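Local coordinates for putative beta-glucosidase (Bifidobacterium adolescentis, PDB 5WAB), which hydrolyses beta-glucosidic linkages as a family 3 glycoside hydrolase and probably also releases terminal arabinopyranosyl groups from ginsenosides, at residues Asn111-Arg114 with Arg120-Glu123. Residues are numbered along the deposited sequence; the frame is centred on the assembly and turned at random.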
# COMPACT_ATOMS: atom_id res chain seq x y z
N ASN A 111 -1.24 -0.54 5.93
CA ASN A 111 -0.80 0.45 6.91
C ASN A 111 -0.21 1.67 6.22
O ASN A 111 0.48 1.56 5.20
CB ASN A 111 0.22 -0.15 7.87
CG ASN A 111 -0.36 -1.26 8.72
OD1 ASN A 111 0.03 -2.42 8.59
ND2 ASN A 111 -1.28 -0.91 9.60
N ILE A 112 -0.52 2.84 6.77
CA ILE A 112 -0.01 4.09 6.22
C ILE A 112 1.50 4.16 6.41
O ILE A 112 2.03 3.83 7.48
CB ILE A 112 -0.71 5.28 6.90
CG1 ILE A 112 -2.20 5.28 6.57
CG2 ILE A 112 -0.06 6.59 6.51
CD1 ILE A 112 -2.49 5.34 5.08
N LYS A 113 2.20 4.57 5.35
CA LYS A 113 3.64 4.83 5.43
C LYS A 113 3.82 6.21 6.05
O LYS A 113 4.00 7.22 5.36
CB LYS A 113 4.28 4.73 4.05
CG LYS A 113 4.00 3.39 3.41
CD LYS A 113 4.69 3.20 2.08
CE LYS A 113 4.18 1.92 1.44
NZ LYS A 113 4.82 1.55 0.16
N ARG A 114 3.71 6.26 7.38
CA ARG A 114 3.89 7.50 8.11
C ARG A 114 5.28 8.06 7.88
O ARG A 114 5.45 9.26 7.62
CB ARG A 114 3.65 7.27 9.60
CG ARG A 114 4.15 8.38 10.51
CD ARG A 114 3.79 8.04 11.95
NE ARG A 114 4.10 9.11 12.89
CZ ARG A 114 5.07 9.06 13.79
NH1 ARG A 114 5.83 7.98 13.87
NH2 ARG A 114 5.29 10.08 14.60
N ARG A 120 8.46 -2.18 7.08
CA ARG A 120 7.49 -2.91 6.28
C ARG A 120 6.92 -2.09 5.12
O ARG A 120 5.94 -2.53 4.51
CB ARG A 120 6.32 -3.38 7.16
CG ARG A 120 6.67 -4.35 8.26
CD ARG A 120 7.03 -5.74 7.76
NE ARG A 120 5.88 -6.51 7.29
CZ ARG A 120 4.95 -7.03 8.08
NH1 ARG A 120 5.00 -6.85 9.40
NH2 ARG A 120 3.96 -7.74 7.55
N CYS A 121 7.52 -0.95 4.79
CA CYS A 121 6.98 -0.12 3.70
C CYS A 121 6.91 -0.87 2.38
O CYS A 121 6.05 -0.56 1.54
CB CYS A 121 7.81 1.16 3.55
SG CYS A 121 7.43 2.48 4.75
N PHE A 122 7.80 -1.85 2.16
CA PHE A 122 7.81 -2.57 0.89
C PHE A 122 6.52 -3.37 0.68
O PHE A 122 6.15 -3.63 -0.47
CB PHE A 122 9.02 -3.50 0.82
CG PHE A 122 8.85 -4.78 1.58
CD1 PHE A 122 9.03 -4.80 2.95
CD2 PHE A 122 8.54 -5.96 0.93
CE1 PHE A 122 8.88 -5.97 3.66
CE2 PHE A 122 8.39 -7.13 1.64
CZ PHE A 122 8.56 -7.13 3.00
N GLU A 123 5.84 -3.72 1.77
CA GLU A 123 4.64 -4.55 1.78
C GLU A 123 3.36 -3.73 1.87
O GLU A 123 2.27 -4.30 1.80
CB GLU A 123 4.74 -5.52 2.97
CG GLU A 123 3.83 -6.73 3.00
CD GLU A 123 4.22 -7.67 4.15
OE1 GLU A 123 5.33 -7.49 4.68
OE2 GLU A 123 3.43 -8.55 4.53
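In the loop that follows strand 102-106 of the parallel sheet of the N-terminal domain, Lys113 reaches across to Cys121, in a short 3-10 turn. Its NZ donates a 2.8 Å hydrogen bond to Cys121 O, coming in 25° out of the carbonyl plane with a C=O...N angle of 146°. The chain gets there extended beyond CG, which stands anti to the carbonyl carbon (chi1 -56°). On the way its methylenes run alongside the thiol, with Lys113 CG 3.8 Å from Cys121 SG. The ammonium also bonds Tyr124 O, so two backbone carbonyls share it. With an alanine in its place, both carbonyls would probably lose this donor and a gap would open beside the sulfur. Across the same turn, Arg120 grips Glu123 side-on, NE to OE1 at 2.8 Å and NH2 to OE2 at 3.2 Å; both nitrogens approach from above the carboxylate plane. Lys153, on the neighbouring strand 149-155, forms a second salt bridge to Glu123. Lys113 centres an inverse gamma turn, closed by a weak bond from Arg114 N to Ile112 O. Such a long beta-to-alpha loop, folded back on itself before helix 129-144, belongs to the TIM-barrel-like domain of a GH3 enzyme.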